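Local atomic coordinates of abhydrolase domain-containing protein (Exiguobacterium antarcticum, PDB entry 5H3H), a protein that cleaves carboxylic ester bonds as an esterase of the alpha/beta hydrolase fold and probably also forms peracids as a perhydrolase. Residues B[6-11]-B[78-83]; B[50-55]-B[85-90]; B[62-67]-B[183-188]; B[104-109]-B[208-213]. All blocks are in the same frame, centred on the assembly; numbering follows the deposited sequence.

Overall arrangement
The four contacts illustrate how one alpha/beta hydrolase is held together at different depths. Contact 4 is the buried one, an all-hydrocarbon joint between helix 97-109 and the loop leading into strand 211-217. Contacts 1 and 2 are partly buried and share helix 71-85: the first sets a hairpin turn against its flank, the second packs the loop after it on strand 50-54, and Ile78 and Val81 of contact 1 pack on Val54 of contact 2. Contact 3 lies at the surface, joining a loop of the core to helix 186-198. Toward solvent, the chemistry shifts from methyl packing to carboxylate, guanidinium, imidazole and carbonyl groups.

Contact 1: B[6-11]-B[78-83]; sequences QAVDGT and INEVIQ
A charged side chain does the packing here without a polar bond to the segment it meets: Glu80 lays its aliphatic stem over the backbone of Gln6 and Ala7. Its CB lies 3.7 Å from Gln6 O, and its CG is 4.2 Å from Ala7 CA. The stem has CG beside the backbone N (chi1 -59°) and bends again at the next bond, which curls the chain toward Val8 instead of sending it straight out. There Glu80 OE2 comes 3.8 Å from Val8 CG2, the two side chains meeting at about a right angle, so the carboxylate rests against a methyl group. Cutting Glu80 back to an alanine would take away CG and the carboxylate, and Gln6 O would probably keep only the CB methyl beside it while Val8 CG2 lost its neighbour on the helix.

The segment 6-11 owes its shape to its own bonds. Residues Ala7 to Gly10 form a type I beta turn, closed by Gly10 N to Ala7 O, and Ala7 N then bonds to Thr11 O. At the positive phi of Gly10 a side chain would press on the carbonyl oxygen of Asp9, which accounts for the glycine. Asp9 OD1 accepts from Thr11 N at 3.0 Å, on the anti side of the carboxylate and tilted 29° from its plane, an Asx turn, while Asp9 OD2 makes a salt bridge to Arg57.

Together these features describe a type I turn followed by a G1 bulge, a classic way to close a beta hairpin; it joins strands 4-6 and 12-18 and seats their connection against helix 71-85 of the alpha/beta hydrolase fold.

Contact 2: B[50-55]-B[85-90]; sequences RYIGVD and LKLTNV
Strand 50-54 and the loop 85-90 stay well apart as backbones, the nearest CA pair being Ile52 and Val90 at 9.6 Å, and the gap is bridged by side chains from both directions. On the strand, Arg50 and Ile52 point toward the loop; on the loop, Leu85 and Leu87 answer them. Leu87 splits its two methyl groups between two partners. Its CD1 meets Ile52 CD1 tip to tip at 3.9 Å, and its CD2 lies over one face of the Arg50 guanidinium, 3.8 Å above the plane and displaced toward the rim, with Arg50 NH1 the closest atom. The arginine reaches this point as a fully extended chain, with CG anti to the backbone N (chi1 -178°). Ile52 uses its other branch on Leu85, Ile52 CG2 to Leu85 CD1 at 4.3 Å.

The loop is turned into position by a Schellman motif at Lys86, whose positive phi ends helix 71-85; Leu87 N probably bonds back to Ile82 O. Here the chain passes from helix 71-85 to strand 90-95, a connection of the alpha/beta hydrolase core, and Leu87 also packs on Val25 of strand 23-27.

The polar partner of Arg50 lies elsewhere: NH2 forms a salt bridge with Asp17 of strand 12-18. That division of labour implies that the contact itself is made by van der Waals packing, aliphatic on Ile52 and methyl on guanidinium at Arg50: the leucine takes up part of a flat cationic face while the charge is met by a carboxylate, which probably also limits how far the guanidinium can turn.

Contact 3: B[62-67]-B[183-188]; sequences SDAPAT and DASSHG
The methyl of Ala64 points into the corner between the His187 ring and the Ser185 methylene. The ring turns its edge to the loop 62-67, with the carbonyl oxygens of Ala64 and Pro65 near its plane, while Ser185 OG lies over one ring face, 3.8 Å above it and shifted toward the rim. Which way round the imidazole sits is doubtful, and its approach to Ala64 O is too close in the model to be trusted, so the edge contact is best read as one of shape alone. His187 has CG between its backbone N and carbonyl carbon (chi1 51°), which folds the ring back beside Ser185. On the serine side the meeting is between carbons, Ala64 CB to Ser185 CB at 3.5 Å, with Ser185 OG 3.6 Å from Ala64 CB.

Ser185 is the N-cap of helix 186-198. Its OG accepts from Gly188 N at 3.0 Å, a bent bond of 136°, and donates to Gly58 O, so this hydroxyl ties the first helical turn to a core loop. The helix is the last of four between strands 114-120 and 211-217, the place where alpha/beta hydrolases commonly insert a cap; further along it, Leu196 lines the pocket holding peracetic acid. The loop 62-67 belongs instead to the core, leading from strand 50-54 to helix 71-85.

With an alanine in place of His187, the ring would be gone, which would probably leave the Ala64 methyl with Ser185 as its remaining neighbour on this helix end and open a gap beside it. A side chain at Gly188 would run into Ser185 OG, consistent with a glycine at this place.

Contact 4: B[104-109]-B[208-213]; sequences KYLLNH and ITVDTL
Val210, which packs on Leu106 across this contact, also lends its carbonyl oxygen to Thr212: Thr212 OG1 donates to Val210 O at 2.8 Å, approaching from above the carbonyl plane, 45° out of it. The bond spans the bend where the chain enters strand 211-217 of the alpha/beta hydrolase sheet, and helix 97-109 packs against that entrance.

Everything that joins the two segments is hydrocarbon. Leu106 points at the strand entrance and meets two residues: its CG lies 4.2 Å from Val210 CG2, and its CB lies 3.9 Å from Ile208 CD1. Leu106 also packs on Val114 and Leu117 of strand 114-120, so one side chain fills the angle between helix and sheet. Leu107, one residue on, touches Val8 of the second subunit as well, which places this edge of the buried contact at the dimer.

Ile208 closes the joint by bending its longer branch inward: CG1 stands beside the backbone N, anti to the carbonyl carbon (chi1 -63°). That brings its terminal methyl up to both leucines; the two side chains, Ile208 and Leu107, cross at about a right angle, with Ile208 CD1 3.5 Å from Leu107 CD1.

Contact 1: B[6-11]-B[78-83]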
loop_
_atom_site.group_PDB
_atom_site.type_symbol
_atom_site.label_atom_id
_atom_site.label_comp_id
_atom_site.label_asym_id
_atom_site.label_seq_id
_atom_site.Cartn_x
_atom_site.Cartn_y
_atom_site.Cartn_z
ATOM N N GLN B 6 -9.779 -1.340 -18.540
ATOM C CA GLN B 6 -8.438 -1.194 -19.099
ATOM C C GLN B 6 -7.340 -1.390 -18.039
ATOM O O GLN B 6 -7.305 -0.643 -17.077
ATOM C CB GLN B 6 -8.266 0.178 -19.731
ATOM C CG GLN B 6 -7.089 0.165 -20.677
ATOM C CD GLN B 6 -6.730 1.525 -21.189
ATOM O OE1 GLN B 6 -6.111 2.316 -20.475
ATOM N NE2 GLN B 6 -7.084 1.797 -22.431
ATOM N N ALA B 7 -6.446 -2.357 -18.252
ATOM C CA ALA B 7 -5.234 -2.523 -17.411
ATOM C C ALA B 7 -4.214 -1.433 -17.706
ATOM O O ALA B 7 -4.375 -0.632 -18.653
ATOM C CB ALA B 7 -4.605 -3.887 -17.659
ATOM N N VAL B 8 -3.142 -1.400 -16.935
ATOM C CA VAL B 8 -2.117 -0.338 -17.146
ATOM C C VAL B 8 -1.496 -0.422 -18.517
ATOM O O VAL B 8 -1.328 0.615 -19.194
ATOM C CB VAL B 8 -1.072 -0.347 -16.015
ATOM C CG1 VAL B 8 0.149 0.536 -16.293
ATOM C CG2 VAL B 8 -1.796 0.073 -14.712
ATOM N N ASP B 9 -1.208 -1.659 -18.939
ATOM C CA ASP B 9 -0.735 -1.901 -20.297
ATOM C C ASP B 9 -1.822 -1.879 -21.394
ATOM O O ASP B 9 -1.502 -2.195 -22.510
ATOM C CB ASP B 9 0.086 -3.178 -20.363
ATOM C CG ASP B 9 -0.747 -4.449 -20.147
ATOM O OD1 ASP B 9 -2.003 -4.413 -20.201
ATOM O OD2 ASP B 9 -0.091 -5.488 -19.909
ATOM N N GLY B 10 -3.062 -1.510 -21.110
ATOM C CA GLY B 10 -4.115 -1.460 -22.146
ATOM C C GLY B 10 -4.881 -2.756 -22.390
ATOM O O GLY B 10 -5.906 -2.746 -23.087
ATOM N N THR B 11 -4.393 -3.877 -21.855
ATOM C CA THR B 11 -5.133 -5.150 -21.961
ATOM C C THR B 11 -6.583 -4.925 -21.481
ATOM O O THR B 11 -6.755 -4.283 -20.446
ATOM C CB THR B 11 -4.510 -6.200 -21.018
ATOM O OG1 THR B 11 -3.115 -6.338 -21.271
ATOM C CG2 THR B 11 -5.164 -7.574 -21.219
ATOM N N ILE B 78 -6.332 -5.998 -10.837
ATOM C CA ILE B 78 -7.409 -5.908 -9.842
ATOM C C ILE B 78 -7.583 -4.443 -9.350
ATOM O O ILE B 78 -8.705 -4.016 -9.187
ATOM C CB ILE B 78 -7.208 -6.840 -8.660
ATOM C CG1 ILE B 78 -7.115 -8.306 -9.188
ATOM C CG2 ILE B 78 -8.315 -6.664 -7.624
ATOM C CD1 ILE B 78 -8.131 -8.703 -10.233
ATOM N N ASN B 79 -6.481 -3.741 -9.168
ATOM C CA ASN B 79 -6.528 -2.323 -8.770
ATOM C C ASN B 79 -7.307 -1.542 -9.769
ATOM O O ASN B 79 -8.202 -0.805 -9.398
ATOM C CB ASN B 79 -5.142 -1.723 -8.587
ATOM C CG ASN B 79 -5.189 -0.245 -8.161
ATOM O OD1 ASN B 79 -5.680 0.108 -7.065
ATOM N ND2 ASN B 79 -4.714 0.624 -9.040
ATOM N N GLU B 80 -7.050 -1.777 -11.053
ATOM C CA GLU B 80 -7.854 -1.158 -12.080
ATOM C C GLU B 80 -9.344 -1.490 -12.013
ATOM O O GLU B 80 -10.169 -0.615 -12.145
ATOM C CB GLU B 80 -7.266 -1.403 -13.486
ATOM C CG GLU B 80 -5.860 -0.856 -13.610
ATOM C CD GLU B 80 -5.810 0.643 -13.329
ATOM O OE1 GLU B 80 -6.749 1.356 -13.817
ATOM O OE2 GLU B 80 -4.838 1.064 -12.648
ATOM N N VAL B 81 -9.702 -2.736 -11.767
ATOM C CA VAL B 81 -11.093 -3.097 -11.687
ATOM C C VAL B 81 -11.796 -2.256 -10.619
ATOM O O VAL B 81 -12.828 -1.638 -10.880
ATOM C CB VAL B 81 -11.298 -4.623 -11.348
ATOM C CG1 VAL B 81 -12.727 -4.883 -10.944
ATOM C CG2 VAL B 81 -10.906 -5.531 -12.537
ATOM N N ILE B 82 -11.225 -2.257 -9.431
ATOM C CA ILE B 82 -11.804 -1.590 -8.256
ATOM C C ILE B 82 -11.825 -0.050 -8.473
ATOM O O ILE B 82 -12.868 0.564 -8.257
ATOM C CB ILE B 82 -11.031 -2.031 -6.990
ATOM C CG1 ILE B 82 -11.544 -3.430 -6.575
ATOM C CG2 ILE B 82 -11.165 -1.069 -5.817
ATOM C CD1 ILE B 82 -10.684 -4.137 -5.555
ATOM N N GLN B 83 -10.698 0.521 -8.932
ATOM C CA GLN B 83 -10.577 1.989 -9.157
ATOM C C GLN B 83 -11.523 2.464 -10.239
ATOM O O GLN B 83 -12.296 3.400 -10.004
ATOM C CB GLN B 83 -9.135 2.399 -9.503
ATOM C CG GLN B 83 -8.257 2.525 -8.279
ATOM C CD GLN B 83 -6.949 3.250 -8.542
ATOM O OE1 GLN B 83 -6.541 3.460 -9.693
ATOM N NE2 GLN B 83 -6.276 3.637 -7.459
#

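Contact 2: B[50-55]-B[85-90]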
loop_
_atom_site.group_PDB
_atom_site.type_symbol
_atom_site.label_atom_id
_atom_site.label_comp_id
_atom_site.label_asym_id
_atom_site.label_seq_id
_atom_site.Cartn_x
_atom_site.Cartn_y
_atom_site.Cartn_z
ATOM N N ARG B 50 -23.812 -7.345 -4.611
ATOM C CA ARG B 50 -23.372 -7.121 -5.936
ATOM C C ARG B 50 -22.148 -8.015 -6.201
ATOM O O ARG B 50 -21.143 -7.900 -5.514
ATOM C CB ARG B 50 -23.017 -5.675 -6.078
ATOM C CG ARG B 50 -22.582 -5.273 -7.448
ATOM C CD ARG B 50 -22.322 -3.788 -7.433
ATOM N NE ARG B 50 -21.687 -3.345 -8.665
ATOM C CZ ARG B 50 -21.269 -2.106 -8.886
ATOM N NH1 ARG B 50 -21.428 -1.171 -7.938
ATOM N NH2 ARG B 50 -20.657 -1.787 -10.042
ATOM N N TYR B 51 -22.270 -8.878 -7.207
ATOM C CA TYR B 51 -21.237 -9.824 -7.640
ATOM C C TYR B 51 -20.321 -9.146 -8.637
ATOM O O TYR B 51 -20.785 -8.571 -9.607
ATOM C CB TYR B 51 -21.927 -11.038 -8.282
ATOM C CG TYR B 51 -20.994 -12.032 -8.871
ATOM C CD1 TYR B 51 -20.305 -12.961 -8.065
ATOM C CD2 TYR B 51 -20.783 -12.085 -10.263
ATOM C CE1 TYR B 51 -19.482 -13.911 -8.632
ATOM C CE2 TYR B 51 -19.923 -13.031 -10.811
ATOM C CZ TYR B 51 -19.289 -13.938 -10.007
ATOM O OH TYR B 51 -18.393 -14.862 -10.588
ATOM N N ILE B 52 -19.016 -9.159 -8.385
ATOM C CA ILE B 52 -18.048 -8.643 -9.302
ATOM C C ILE B 52 -17.060 -9.794 -9.569
ATOM O O ILE B 52 -16.157 -9.989 -8.828
ATOM C CB ILE B 52 -17.356 -7.377 -8.788
ATOM C CG1 ILE B 52 -18.352 -6.201 -8.657
ATOM C CG2 ILE B 52 -16.228 -6.964 -9.713
ATOM C CD1 ILE B 52 -18.604 -5.823 -7.227
ATOM N N GLY B 53 -17.269 -10.541 -10.648
ATOM C CA GLY B 53 -16.415 -11.701 -10.952
ATOM C C GLY B 53 -15.463 -11.303 -12.052
ATOM O O GLY B 53 -15.921 -11.059 -13.172
ATOM N N VAL B 54 -14.194 -11.201 -11.720
ATOM C CA VAL B 54 -13.191 -10.805 -12.688
ATOM C C VAL B 54 -12.686 -12.013 -13.481
ATOM O O VAL B 54 -12.447 -13.110 -12.886
ATOM C CB VAL B 54 -12.009 -10.060 -12.082
ATOM C CG1 VAL B 54 -12.460 -8.893 -11.179
ATOM C CG2 VAL B 54 -11.107 -10.990 -11.340
ATOM N N ASP B 55 -12.554 -11.861 -14.800
ATOM C CA ASP B 55 -11.789 -12.876 -15.593
ATOM C C ASP B 55 -10.443 -12.270 -15.739
ATOM O O ASP B 55 -10.374 -11.176 -16.311
ATOM C CB ASP B 55 -12.378 -13.107 -16.993
ATOM C CG ASP B 55 -13.712 -13.866 -17.001
ATOM O OD1 ASP B 55 -14.150 -14.427 -15.964
ATOM O OD2 ASP B 55 -14.319 -13.935 -18.082
ATOM N N LEU B 85 -14.289 0.878 -11.489
ATOM C CA LEU B 85 -15.695 0.680 -11.121
ATOM C C LEU B 85 -16.020 1.451 -9.817
ATOM O O LEU B 85 -17.164 1.424 -9.365
ATOM C CB LEU B 85 -16.018 -0.800 -10.919
ATOM C CG LEU B 85 -15.948 -1.729 -12.144
ATOM C CD1 LEU B 85 -16.263 -3.144 -11.664
ATOM C CD2 LEU B 85 -16.927 -1.314 -13.237
ATOM N N LYS B 86 -15.024 2.098 -9.212
ATOM C CA LYS B 86 -15.224 3.021 -8.068
ATOM C C LYS B 86 -15.908 2.316 -6.894
ATOM O O LYS B 86 -16.915 2.770 -6.362
ATOM C CB LYS B 86 -15.991 4.281 -8.525
ATOM C CG LYS B 86 -15.171 5.204 -9.441
ATOM C CD LYS B 86 -14.419 6.273 -8.638
ATOM C CE LYS B 86 -13.198 6.812 -9.365
ATOM N NZ LYS B 86 -12.012 5.905 -9.207
ATOM N N LEU B 87 -15.346 1.148 -6.544
ATOM C CA LEU B 87 -15.874 0.328 -5.505
ATOM C C LEU B 87 -15.179 0.692 -4.207
ATOM O O LEU B 87 -13.983 0.952 -4.182
ATOM C CB LEU B 87 -15.591 -1.156 -5.820
ATOM C CG LEU B 87 -16.133 -1.779 -7.098
ATOM C CD1 LEU B 87 -15.715 -3.269 -7.110
ATOM C CD2 LEU B 87 -17.642 -1.615 -7.141
ATOM N N THR B 88 -15.927 0.667 -3.124
ATOM C CA THR B 88 -15.360 0.624 -1.735
ATOM C C THR B 88 -16.102 -0.357 -0.838
ATOM O O THR B 88 -17.121 -0.950 -1.241
ATOM C CB THR B 88 -15.435 2.005 -1.039
ATOM O OG1 THR B 88 -16.792 2.472 -1.060
ATOM C CG2 THR B 88 -14.541 3.047 -1.712
ATOM N N ASN B 89 -15.572 -0.606 0.360
ATOM C CA ASN B 89 -16.148 -1.581 1.290
ATOM C C ASN B 89 -16.242 -2.967 0.662
ATOM O O ASN B 89 -17.203 -3.702 0.909
ATOM C CB ASN B 89 -17.548 -1.153 1.735
ATOM C CG ASN B 89 -18.121 -2.061 2.816
ATOM O OD1 ASN B 89 -17.399 -2.527 3.697
ATOM N ND2 ASN B 89 -19.423 -2.354 2.729
ATOM N N VAL B 90 -15.283 -3.324 -0.176
ATOM C CA VAL B 90 -15.460 -4.585 -0.944
ATOM C C VAL B 90 -15.099 -5.756 -0.051
ATOM O O VAL B 90 -14.171 -5.679 0.764
ATOM C CB VAL B 90 -14.729 -4.642 -2.353
ATOM C CG1 VAL B 90 -14.414 -3.282 -2.944
ATOM C CG2 VAL B 90 -13.545 -5.572 -2.440
#

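Contact 3: B[62-67]-B[183-188]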
loop_
_atom_site.group_PDB
_atom_site.type_symbol
_atom_site.label_atom_id
_atom_site.label_comp_id
_atom_site.label_asym_id
_atom_site.label_seq_id
_atom_site.Cartn_x
_atom_site.Cartn_y
_atom_site.Cartn_z
ATOM N N SER B 62 -11.693 -12.220 -21.295
ATOM C CA SER B 62 -10.654 -11.161 -21.310
ATOM C C SER B 62 -9.710 -11.360 -22.493
ATOM O O SER B 62 -9.584 -12.487 -22.972
ATOM C CB SER B 62 -9.910 -11.163 -19.996
ATOM O OG SER B 62 -10.818 -10.764 -18.953
ATOM N N ASP B 63 -9.036 -10.279 -22.916
ATOM C CA ASP B 63 -7.848 -10.339 -23.784
ATOM C C ASP B 63 -6.757 -11.200 -23.140
ATOM O O ASP B 63 -6.659 -11.281 -21.899
ATOM C CB ASP B 63 -7.212 -8.925 -24.038
ATOM C CG ASP B 63 -8.137 -7.935 -24.794
ATOM O OD1 ASP B 63 -9.292 -8.296 -25.167
ATOM O OD2 ASP B 63 -7.683 -6.761 -24.964
ATOM N N ALA B 64 -5.917 -11.823 -23.963
ATOM C CA ALA B 64 -4.842 -12.683 -23.455
ATOM C C ALA B 64 -3.545 -12.159 -24.096
ATOM O O ALA B 64 -3.109 -12.640 -25.133
ATOM C CB ALA B 64 -5.086 -14.148 -23.785
ATOM N N PRO B 65 -2.961 -11.125 -23.514
ATOM C CA PRO B 65 -1.654 -10.674 -23.975
ATOM C C PRO B 65 -0.532 -11.671 -23.726
ATOM O O PRO B 65 -0.701 -12.716 -23.062
ATOM C CB PRO B 65 -1.414 -9.415 -23.117
ATOM C CG PRO B 65 -2.094 -9.728 -21.847
ATOM C CD PRO B 65 -3.347 -10.454 -22.248
ATOM N N ALA B 66 0.650 -11.300 -24.209
ATOM C CA ALA B 66 1.815 -12.153 -24.185
ATOM C C ALA B 66 2.350 -12.297 -22.798
ATOM O O ALA B 66 2.800 -13.377 -22.403
ATOM C CB ALA B 66 2.880 -11.582 -25.120
ATOM N N THR B 67 2.158 -11.235 -22.026
ATOM C CA THR B 67 2.821 -11.052 -20.803
ATOM C C THR B 67 1.901 -10.475 -19.704
ATOM O O THR B 67 0.725 -10.098 -19.947
ATOM C CB THR B 67 4.042 -10.111 -21.091
ATOM O OG1 THR B 67 5.040 -10.375 -20.132
ATOM C CG2 THR B 67 3.670 -8.618 -21.095
ATOM N N ASP B 183 -11.661 -23.092 -22.243
ATOM C CA ASP B 183 -11.805 -21.709 -22.686
ATOM C C ASP B 183 -10.597 -20.818 -22.456
ATOM O O ASP B 183 -10.388 -19.848 -23.185
ATOM C CB ASP B 183 -13.023 -21.068 -21.964
ATOM C CG ASP B 183 -13.190 -19.595 -22.292
ATOM O OD1 ASP B 183 -13.793 -19.254 -23.336
ATOM O OD2 ASP B 183 -12.672 -18.758 -21.532
ATOM N N ALA B 184 -9.815 -21.113 -21.460
ATOM C CA ALA B 184 -8.669 -20.345 -21.137
ATOM C C ALA B 184 -7.687 -20.309 -22.337
ATOM O O ALA B 184 -7.571 -21.268 -23.128
ATOM C CB ALA B 184 -8.015 -20.918 -19.911
ATOM N N SER B 185 -7.046 -19.168 -22.521
ATOM C CA SER B 185 -5.939 -19.104 -23.474
ATOM C C SER B 185 -4.818 -20.117 -23.081
ATOM O O SER B 185 -4.474 -20.239 -21.921
ATOM C CB SER B 185 -5.362 -17.676 -23.506
ATOM O OG SER B 185 -4.630 -17.371 -22.306
ATOM N N SER B 186 -4.248 -20.831 -24.049
ATOM C CA SER B 186 -3.153 -21.754 -23.746
ATOM C C SER B 186 -1.968 -21.018 -23.133
ATOM O O SER B 186 -1.344 -21.512 -22.189
ATOM C CB SER B 186 -2.694 -22.480 -25.012
ATOM O OG SER B 186 -2.543 -21.536 -26.067
ATOM N N HIS B 187 -1.713 -19.806 -23.645
ATOM C CA HIS B 187 -0.465 -19.100 -23.293
ATOM C C HIS B 187 -0.598 -18.408 -21.933
ATOM O O HIS B 187 0.353 -18.376 -21.167
ATOM C CB HIS B 187 -0.033 -18.158 -24.349
ATOM C CG HIS B 187 -1.097 -17.227 -24.799
ATOM N ND1 HIS B 187 -1.048 -15.882 -24.515
ATOM C CD2 HIS B 187 -2.285 -17.438 -25.395
ATOM C CE1 HIS B 187 -2.099 -15.290 -25.033
ATOM N NE2 HIS B 187 -2.862 -16.204 -25.589
ATOM N N GLY B 188 -1.781 -17.910 -21.608
ATOM C CA GLY B 188 -2.043 -17.471 -20.219
ATOM C C GLY B 188 -1.925 -18.581 -19.199
ATOM O O GLY B 188 -1.313 -18.405 -18.152
#

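Contact 4: B[104-109]-B[208-213]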
loop_
_atom_site.group_PDB
_atom_site.type_symbol
_atom_site.label_atom_id
_atom_site.label_comp_id
_atom_site.label_asym_id
_atom_site.label_seq_id
_atom_site.Cartn_x
_atom_site.Cartn_y
_atom_site.Cartn_z
ATOM N N LYS B 104 -1.417 -9.983 -2.934
ATOM C CA LYS B 104 -0.481 -9.123 -3.624
ATOM C C LYS B 104 -1.127 -7.753 -3.893
ATOM O O LYS B 104 -0.444 -6.724 -3.814
ATOM C CB LYS B 104 -0.089 -9.740 -4.973
ATOM C CG LYS B 104 1.100 -9.104 -5.684
ATOM C CD LYS B 104 2.319 -9.021 -4.794
ATOM C CE LYS B 104 3.617 -9.243 -5.563
ATOM N NZ LYS B 104 4.654 -9.699 -4.579
ATOM N N TYR B 105 -2.412 -7.787 -4.249
ATOM C CA TYR B 105 -3.183 -6.597 -4.463
ATOM C C TYR B 105 -3.236 -5.772 -3.201
ATOM O O TYR B 105 -3.084 -4.505 -3.246
ATOM C CB TYR B 105 -4.599 -6.931 -4.851
ATOM C CG TYR B 105 -5.506 -5.733 -4.624
ATOM C CD1 TYR B 105 -5.466 -4.605 -5.464
ATOM C CD2 TYR B 105 -6.352 -5.687 -3.507
ATOM C CE1 TYR B 105 -6.291 -3.495 -5.239
ATOM C CE2 TYR B 105 -7.149 -4.605 -3.268
ATOM C CZ TYR B 105 -7.096 -3.473 -4.110
ATOM O OH TYR B 105 -7.886 -2.368 -3.846
ATOM N N LEU B 106 -3.498 -6.450 -2.080
ATOM C CA LEU B 106 -3.489 -5.703 -0.769
ATOM C C LEU B 106 -2.117 -5.105 -0.427
ATOM O O LEU B 106 -2.055 -3.963 0.057
ATOM C CB LEU B 106 -3.983 -6.561 0.369
ATOM C CG LEU B 106 -5.440 -6.609 0.840
ATOM C CD1 LEU B 106 -6.492 -5.776 0.127
ATOM C CD2 LEU B 106 -5.895 -8.047 1.054
ATOM N N LEU B 107 -1.049 -5.866 -0.649
ATOM C CA LEU B 107 0.287 -5.373 -0.392
ATOM C C LEU B 107 0.665 -4.230 -1.342
ATOM O O LEU B 107 1.266 -3.302 -0.936
ATOM C CB LEU B 107 1.355 -6.467 -0.513
ATOM C CG LEU B 107 1.771 -7.403 0.644
ATOM C CD1 LEU B 107 1.093 -7.153 1.977
ATOM C CD2 LEU B 107 1.660 -8.850 0.182
ATOM N N ASN B 108 0.365 -4.362 -2.613
ATOM C CA ASN B 108 0.814 -3.355 -3.600
ATOM C C ASN B 108 -0.035 -2.108 -3.710
ATOM O O ASN B 108 0.479 -1.052 -4.094
ATOM C CB ASN B 108 1.042 -3.983 -4.971
ATOM C CG ASN B 108 2.223 -4.909 -4.978
ATOM O OD1 ASN B 108 2.913 -5.063 -3.980
ATOM N ND2 ASN B 108 2.502 -5.501 -6.124
ATOM N N HIS B 109 -1.313 -2.226 -3.376
ATOM C CA HIS B 109 -2.207 -1.115 -3.448
ATOM C C HIS B 109 -2.912 -0.703 -2.157
ATOM O O HIS B 109 -3.703 0.206 -2.206
ATOM C CB HIS B 109 -3.198 -1.406 -4.535
ATOM C CG HIS B 109 -2.537 -1.742 -5.814
ATOM N ND1 HIS B 109 -2.258 -0.795 -6.776
ATOM C CD2 HIS B 109 -2.000 -2.907 -6.257
ATOM C CE1 HIS B 109 -1.620 -1.372 -7.780
ATOM N NE2 HIS B 109 -1.461 -2.656 -7.494
ATOM N N ILE B 208 -0.499 -7.768 6.112
ATOM C CA ILE B 208 -1.923 -7.735 5.877
ATOM C C ILE B 208 -2.551 -7.298 7.184
ATOM O O ILE B 208 -2.167 -7.846 8.225
ATOM C CB ILE B 208 -2.438 -9.153 5.458
ATOM C CG1 ILE B 208 -1.787 -9.541 4.138
ATOM C CG2 ILE B 208 -3.964 -9.200 5.367
ATOM C CD1 ILE B 208 -1.991 -8.523 3.046
ATOM N N THR B 209 -3.468 -6.311 7.116
ATOM C CA THR B 209 -4.215 -5.759 8.278
ATOM C C THR B 209 -5.710 -6.043 8.269
ATOM O O THR B 209 -6.365 -5.890 9.293
ATOM C CB THR B 209 -4.145 -4.201 8.316
ATOM O OG1 THR B 209 -2.824 -3.765 8.028
ATOM C CG2 THR B 209 -4.585 -3.619 9.670
ATOM N N VAL B 210 -6.254 -6.406 7.114
ATOM C CA VAL B 210 -7.687 -6.510 6.917
ATOM C C VAL B 210 -8.189 -7.758 7.631
ATOM O O VAL B 210 -7.473 -8.764 7.701
ATOM C CB VAL B 210 -8.048 -6.696 5.405
ATOM C CG1 VAL B 210 -9.528 -6.484 5.182
ATOM C CG2 VAL B 210 -7.261 -5.738 4.525
ATOM N N ASP B 211 -9.413 -7.688 8.110
ATOM C CA ASP B 211 -10.160 -8.858 8.598
ATOM C C ASP B 211 -10.158 -9.975 7.576
ATOM O O ASP B 211 -10.657 -9.778 6.477
ATOM C CB ASP B 211 -11.623 -8.492 8.841
ATOM C CG ASP B 211 -11.847 -7.667 10.146
ATOM O OD1 ASP B 211 -10.892 -7.335 10.886
ATOM O OD2 ASP B 211 -13.023 -7.357 10.422
ATOM N N THR B 212 -9.619 -11.137 7.962
ATOM C CA THR B 212 -9.529 -12.289 7.058
ATOM C C THR B 212 -10.265 -13.562 7.535
ATOM O O THR B 212 -10.290 -13.894 8.751
ATOM C CB THR B 212 -8.060 -12.545 6.720
ATOM O OG1 THR B 212 -7.478 -11.267 6.343
ATOM C CG2 THR B 212 -7.911 -13.566 5.552
ATOM N N LEU B 213 -10.903 -14.233 6.565
ATOM C CA LEU B 213 -11.399 -15.599 6.712
ATOM C C LEU B 213 -10.684 -16.529 5.739
ATOM O O LEU B 213 -10.699 -16.260 4.526
ATOM C CB LEU B 213 -12.868 -15.649 6.388
ATOM C CG LEU B 213 -13.478 -17.052 6.383
ATOM C CD1 LEU B 213 -13.357 -17.616 7.801
ATOM C CD2 LEU B 213 -14.918 -17.035 5.900
#